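Local coordinates for aspartokinase (Synechocystis, PDB 3L76), which probably catalyses the ATP-dependent phosphorylation of aspartate to 4-phospho-L-aspartate, and carries ACT domains that bind lysine and threonine, at residues I449-D454 / C482-G487; P456-Q461 / K514-A519. All blocks are in the same frame, centred on the assembly; numbering follows the deposited sequence.

Interaction 1 of 2, residues I449-D454 / C482-G487; sequences IRHVPD and CRINQG. With THR (threonine), chain D.
Near the end of the first strand of an ACT domain, leading into the threonine pocket, His451 reaches across to Cys482 in the loop ahead of strand 490-498. The sulfur comes to the edge of the imidazole: Cys482 SG lies 4.2 Å from the centroid of the His451 ring, 80° off the ring normal. His451 ND1 is its nearest ring atom, 3.2 Å from Cys482 SG, and Cys482 CB lies in the ring plane at the same edge. A first torsion with CG opposite the carbonyl carbon (chi1 -70°) brings the imidazole there. Ile484 adds its CG2 methyl, 3.9 Å from His451 CE1, while Cys490 of strand 490-498 touches both His451 and Cys482. With an alanine in place of His451, Cys482 SG and the Ile484 CG2 methyl would probably lose the ring they touch, opening a gap between strand and loop. Farther along, at and just past the strand's end, the segment turns to the ligand: Val452 CG1 packs on the threonine methyl, and Asp454 OD1 accepts a 2.7 Å hydrogen bond from the threonine N. Arg481 and Arg491 both pair with Asp454 OD2, which probably keeps the carboxylate charged opposite the ligand's ammonium group.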
loop_
_atom_site.group_PDB
_atom_site.type_symbol
_atom_site.label_atom_id
_atom_site.label_comp_id
_atom_site.label_asym_id
_atom_site.label_seq_id
_atom_site.Cartn_x
_atom_site.Cartn_y
_atom_site.Cartn_z
ATOM N N ILE A 449 -33.163 -5.763 -35.733
ATOM C CA ILE A 449 -32.807 -6.588 -36.846
ATOM C C ILE A 449 -34.059 -7.304 -37.382
ATOM O O ILE A 449 -34.616 -8.198 -36.753
ATOM C CB ILE A 449 -31.541 -7.447 -36.531
ATOM C CG1 ILE A 449 -31.678 -8.855 -37.046
ATOM C CG2 ILE A 449 -31.157 -7.383 -35.046
ATOM C CD1 ILE A 449 -31.524 -8.942 -38.547
ATOM N N ARG A 450 -34.527 -6.840 -38.539
ATOM C CA ARG A 450 -35.747 -7.350 -39.167
ATOM C C ARG A 450 -35.555 -8.764 -39.723
ATOM O O ARG A 450 -34.541 -9.060 -40.347
ATOM C CB ARG A 450 -36.191 -6.435 -40.317
ATOM C CG ARG A 450 -36.524 -4.979 -39.971
ATOM C CD ARG A 450 -37.912 -4.827 -39.418
ATOM N NE ARG A 450 -38.286 -3.426 -39.273
ATOM C CZ ARG A 450 -39.393 -3.023 -38.655
ATOM N NH1 ARG A 450 -40.214 -3.920 -38.130
ATOM N NH2 ARG A 450 -39.680 -1.732 -38.552
ATOM N N HIS A 451 -36.532 -9.632 -39.482
ATOM C CA HIS A 451 -36.604 -10.925 -40.159
ATOM C C HIS A 451 -35.532 -11.942 -39.793
ATOM O O HIS A 451 -34.905 -12.526 -40.673
ATOM C CB HIS A 451 -36.639 -10.739 -41.680
ATOM C CG HIS A 451 -37.919 -10.150 -42.174
ATOM N ND1 HIS A 451 -39.115 -10.326 -41.516
ATOM C CD2 HIS A 451 -38.194 -9.388 -43.255
ATOM C CE1 HIS A 451 -40.072 -9.700 -42.173
ATOM N NE2 HIS A 451 -39.540 -9.125 -43.233
ATOM N N VAL A 452 -35.349 -12.178 -38.501
ATOM C CA VAL A 452 -34.429 -13.212 -38.058
ATOM C C VAL A 452 -35.146 -14.535 -38.211
ATOM O O VAL A 452 -36.274 -14.690 -37.728
ATOM C CB VAL A 452 -33.988 -12.998 -36.577
ATOM C CG1 VAL A 452 -33.104 -14.136 -36.096
ATOM C CG2 VAL A 452 -33.265 -11.676 -36.407
ATOM N N PRO A 453 -34.513 -15.488 -38.909
ATOM C CA PRO A 453 -35.084 -16.835 -39.048
ATOM C C PRO A 453 -35.465 -17.402 -37.684
ATOM O O PRO A 453 -34.631 -17.435 -36.772
ATOM C CB PRO A 453 -33.929 -17.647 -39.652
ATOM C CG PRO A 453 -33.099 -16.639 -40.383
ATOM C CD PRO A 453 -33.194 -15.374 -39.555
ATOM N N ASP A 454 -36.718 -17.816 -37.542
ATOM C CA ASP A 454 -37.210 -18.303 -36.266
ATOM C C ASP A 454 -36.790 -19.769 -36.022
ATOM O O ASP A 454 -37.611 -20.684 -36.018
ATOM C CB ASP A 454 -38.732 -18.106 -36.154
ATOM C CG ASP A 454 -39.259 -18.423 -34.756
ATOM O OD1 ASP A 454 -38.479 -18.264 -33.807
ATOM O OD2 ASP A 454 -40.430 -18.827 -34.588
ATOM N N CYS A 482 -43.151 -12.519 -37.858
ATOM C CA CYS A 482 -43.419 -11.499 -38.874
ATOM C C CYS A 482 -44.557 -11.934 -39.810
ATOM O O CYS A 482 -44.608 -13.093 -40.239
ATOM C CB CYS A 482 -42.170 -11.282 -39.735
ATOM S SG CYS A 482 -40.703 -10.891 -38.845
ATOM N N ARG A 483 -45.464 -11.020 -40.147
ATOM C CA ARG A 483 -46.441 -11.340 -41.197
ATOM C C ARG A 483 -45.795 -11.315 -42.597
ATOM O O ARG A 483 -45.371 -10.264 -43.103
ATOM C CB ARG A 483 -47.646 -10.404 -41.145
ATOM C CG ARG A 483 -48.030 -9.997 -39.750
ATOM C CD ARG A 483 -49.195 -9.045 -39.778
ATOM N NE ARG A 483 -48.854 -7.702 -40.255
ATOM C CZ ARG A 483 -48.449 -6.708 -39.463
ATOM N NH1 ARG A 483 -48.295 -6.917 -38.153
ATOM N NH2 ARG A 483 -48.191 -5.502 -39.977
ATOM N N ILE A 484 -45.739 -12.497 -43.214
ATOM C CA ILE A 484 -45.162 -12.691 -44.550
ATOM C C ILE A 484 -45.948 -13.763 -45.330
ATOM O O ILE A 484 -46.397 -14.752 -44.747
ATOM C CB ILE A 484 -43.640 -13.074 -44.504
ATOM C CG1 ILE A 484 -43.426 -14.492 -43.967
ATOM C CG2 ILE A 484 -42.837 -12.076 -43.685
ATOM C CD1 ILE A 484 -42.024 -15.015 -44.214
ATOM N N ASN A 485 -46.121 -13.556 -46.638
ATOM C CA ASN A 485 -46.891 -14.476 -47.485
ATOM C C ASN A 485 -46.369 -15.900 -47.354
ATOM O O ASN A 485 -46.775 -16.637 -46.459
ATOM C CB ASN A 485 -46.866 -14.022 -48.958
ATOM C CG ASN A 485 -47.888 -14.763 -49.837
ATOM O OD1 ASN A 485 -47.602 -15.835 -50.378
ATOM N ND2 ASN A 485 -49.075 -14.176 -49.997
ATOM N N GLN A 486 -45.461 -16.280 -48.247
ATOM C CA GLN A 486 -44.816 -17.584 -48.172
ATOM C C GLN A 486 -43.427 -17.437 -47.564
ATOM O O GLN A 486 -42.953 -16.325 -47.334
ATOM C CB GLN A 486 -44.728 -18.215 -49.558
ATOM N N GLY A 487 -42.774 -18.560 -47.298
ATOM C CA GLY A 487 -41.395 -18.519 -46.851
ATOM C C GLY A 487 -41.149 -19.024 -45.442
ATOM O O GLY A 487 -42.081 -19.273 -44.659
HETATM N N THR D . -36.081 -18.246 -32.620
HETATM C CA THR D . -34.741 -17.680 -32.759
HETATM C C THR D . -33.788 -18.381 -31.805
HETATM O O THR D . -34.225 -19.169 -30.946
HETATM C CB THR D . -34.706 -16.174 -32.466
HETATM O OG1 THR D . -35.141 -15.940 -31.116
HETATM C CG2 THR D . -35.599 -15.404 -33.459
HETATM O OXT THR D . -32.572 -18.165 -31.897
#

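Interaction 2 of 2, residues P456-Q461 / K514-A519. With THR (threonine), chain D.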
loop_
_atom_site.group_PDB
_atom_site.type_symbol
_atom_site.label_atom_id
_atom_site.label_comp_id
_atom_site.label_asym_id
_atom_site.label_seq_id
_atom_site.Cartn_x
_atom_site.Cartn_y
_atom_site.Cartn_z
ATOM N N PRO A 456 -33.541 -22.245 -33.774
ATOM C CA PRO A 456 -32.552 -22.183 -32.687
ATOM C C PRO A 456 -31.191 -21.652 -33.118
ATOM O O PRO A 456 -30.756 -21.920 -34.238
ATOM C CB PRO A 456 -32.444 -23.641 -32.230
ATOM C CG PRO A 456 -33.796 -24.257 -32.612
ATOM C CD PRO A 456 -34.095 -23.604 -33.939
ATOM N N GLY A 457 -30.547 -20.886 -32.240
ATOM C CA GLY A 457 -29.206 -20.396 -32.489
ATOM C C GLY A 457 -29.081 -19.036 -33.169
ATOM O O GLY A 457 -28.004 -18.445 -33.190
ATOM N N MET A 458 -30.173 -18.527 -33.724
ATOM C CA MET A 458 -30.115 -17.246 -34.420
ATOM C C MET A 458 -29.802 -16.080 -33.478
ATOM O O MET A 458 -28.850 -15.349 -33.709
ATOM C CB MET A 458 -31.396 -17.007 -35.215
ATOM C CG MET A 458 -31.648 -18.061 -36.289
ATOM S SD MET A 458 -30.348 -18.097 -37.560
ATOM C CE MET A 458 -29.455 -19.559 -37.108
ATOM N N ALA A 459 -30.588 -15.918 -32.415
ATOM C CA ALA A 459 -30.306 -14.898 -31.401
ATOM C C ALA A 459 -28.927 -15.093 -30.767
ATOM O O ALA A 459 -28.221 -14.131 -30.482
ATOM C CB ALA A 459 -31.382 -14.905 -30.312
ATOM N N ALA A 460 -28.569 -16.345 -30.514
ATOM C CA ALA A 460 -27.255 -16.671 -29.981
ATOM C C ALA A 460 -26.163 -16.072 -30.847
ATOM O O ALA A 460 -25.262 -15.395 -30.348
ATOM C CB ALA A 460 -27.066 -18.194 -29.866
ATOM N N GLN A 461 -26.247 -16.311 -32.147
ATOM C CA GLN A 461 -25.176 -15.880 -33.039
ATOM C C GLN A 461 -25.089 -14.358 -33.203
ATOM O O GLN A 461 -24.001 -13.810 -33.356
ATOM C CB GLN A 461 -25.211 -16.644 -34.375
ATOM C CG GLN A 461 -25.697 -15.877 -35.586
ATOM C CD GLN A 461 -25.770 -16.768 -36.813
ATOM O OE1 GLN A 461 -25.791 -17.996 -36.697
ATOM N NE2 GLN A 461 -25.807 -16.159 -37.991
ATOM N N LYS A 514 -26.400 -11.115 -44.228
ATOM C CA LYS A 514 -26.265 -10.867 -45.668
ATOM C C LYS A 514 -26.979 -11.893 -46.563
ATOM O O LYS A 514 -27.292 -11.597 -47.722
ATOM C CB LYS A 514 -24.793 -10.712 -46.065
ATOM N N ASP A 515 -27.237 -13.087 -46.030
ATOM C CA ASP A 515 -28.060 -14.067 -46.738
ATOM C C ASP A 515 -29.244 -14.577 -45.918
ATOM O O ASP A 515 -29.557 -15.765 -45.938
ATOM C CB ASP A 515 -27.230 -15.245 -47.261
ATOM C CG ASP A 515 -25.794 -15.196 -46.811
ATOM O OD1 ASP A 515 -25.516 -15.589 -45.659
ATOM O OD2 ASP A 515 -24.940 -14.775 -47.617
ATOM N N TRP A 516 -29.882 -13.674 -45.181
ATOM C CA TRP A 516 -31.194 -13.943 -44.617
ATOM C C TRP A 516 -32.206 -13.205 -45.490
ATOM O O TRP A 516 -32.116 -11.994 -45.640
ATOM C CB TRP A 516 -31.290 -13.443 -43.175
ATOM C CG TRP A 516 -30.490 -14.221 -42.187
ATOM C CD1 TRP A 516 -29.809 -15.381 -42.414
ATOM C CD2 TRP A 516 -30.299 -13.907 -40.807
ATOM N NE1 TRP A 516 -29.194 -15.804 -41.260
ATOM C CE2 TRP A 516 -29.477 -14.917 -40.258
ATOM C CE3 TRP A 516 -30.739 -12.873 -39.979
ATOM C CZ2 TRP A 516 -29.088 -14.920 -38.919
ATOM C CZ3 TRP A 516 -30.339 -12.871 -38.645
ATOM C CH2 TRP A 516 -29.523 -13.888 -38.132
ATOM N N LEU A 517 -33.154 -13.930 -46.075
ATOM C CA LEU A 517 -34.176 -13.300 -46.915
ATOM C C LEU A 517 -34.821 -12.096 -46.223
ATOM O O LEU A 517 -35.398 -12.232 -45.149
ATOM C CB LEU A 517 -35.261 -14.314 -47.279
ATOM C CG LEU A 517 -36.205 -14.073 -48.474
ATOM C CD1 LEU A 517 -37.622 -14.644 -48.272
ATOM C CD2 LEU A 517 -36.206 -12.666 -49.132
ATOM N N ASP A 518 -34.712 -10.922 -46.839
ATOM C CA ASP A 518 -35.355 -9.708 -46.325
ATOM C C ASP A 518 -34.891 -9.244 -44.945
ATOM O O ASP A 518 -35.551 -8.414 -44.324
ATOM C CB ASP A 518 -36.877 -9.870 -46.299
ATOM C CG ASP A 518 -37.488 -9.918 -47.680
ATOM O OD1 ASP A 518 -38.580 -10.507 -47.813
ATOM O OD2 ASP A 518 -36.882 -9.370 -48.625
ATOM N N ALA A 519 -33.779 -9.774 -44.449
ATOM C CA ALA A 519 -33.246 -9.297 -43.186
ATOM C C ALA A 519 -32.763 -7.860 -43.355
ATOM O O ALA A 519 -32.510 -7.409 -44.458
ATOM C CB ALA A 519 -32.126 -10.199 -42.698
HETATM N N THR D . -36.081 -18.246 -32.620
HETATM C CA THR D . -34.741 -17.680 -32.759
HETATM C C THR D . -33.788 -18.381 -31.805
HETATM O O THR D . -34.225 -19.169 -30.946
HETATM C CB THR D . -34.706 -16.174 -32.466
HETATM O OG1 THR D . -35.141 -15.940 -31.116
HETATM C CG2 THR D . -35.599 -15.404 -33.459
HETATM O OXT THR D . -32.572 -18.165 -31.897
#
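A Met-aromatic contact near the surface joins the first turn of an ACT-domain helix, 458-468, to the loop between helix 499-512 and strand 520-533. The methionine chain of Met458 runs alongside the indole of Trp516, pointing the other way, and Met458 SD meets the benzo part of the ring at Trp516 CZ2, 3.7 Å away. The sulfur sits obliquely to the ring system, with 4.6 Å between Met458 SD and the centroid of the Trp516 six-membered ring and a line 49° off the ring normal. Bends at chi2 and chi3 turn the methionine chain and bring its sulfur to the indole. One helical turn later, Gln461 reaches out from the helix to meet the tryptophan coming the opposite way: Gln461 NE2 lies 3.6 Å from Trp516 CZ2, and the amide plane is tilted 36° from the indole. The two helix residues thus converge on a single corner of the tryptophan, whose ring also packs on Val452 of the neighbouring strand. Trp516 itself opens a type II turn closed by Ala519 N to Trp516 O at 3.0 Å.

The same helix start also serves the ligand. Gly457 is the N-cap, with a positive phi that suits glycine, and its O accepts the helical bond from Gln461 N. The threonine carboxylate lies at this N-terminus, where the helix dipole would be expected to favour a negative group. Ala459 N donates to the threonine OXT over 3.0 Å, with an N-H...O angle of 161°.

Interactions 1 and 2 have centres 10 Å apart and share one ACT domain and one bound threonine, each taking a different end of it, the ammonium group for residues 449-454 and the carboxylate for residues 456-461. Only Arg455, itself a pocket residue, separates those two segments, and the contacts meet where strand 437-453 packs against helix 458-468 and the 514-519 loop. There Val452 CG1 lies 3.5 Å from Met458 CB, and Pro453 CD lies 3.5 Å from Trp516 CD2. Asn385, Ile386 and Gln478 also bond the threonine from beyond the four segments.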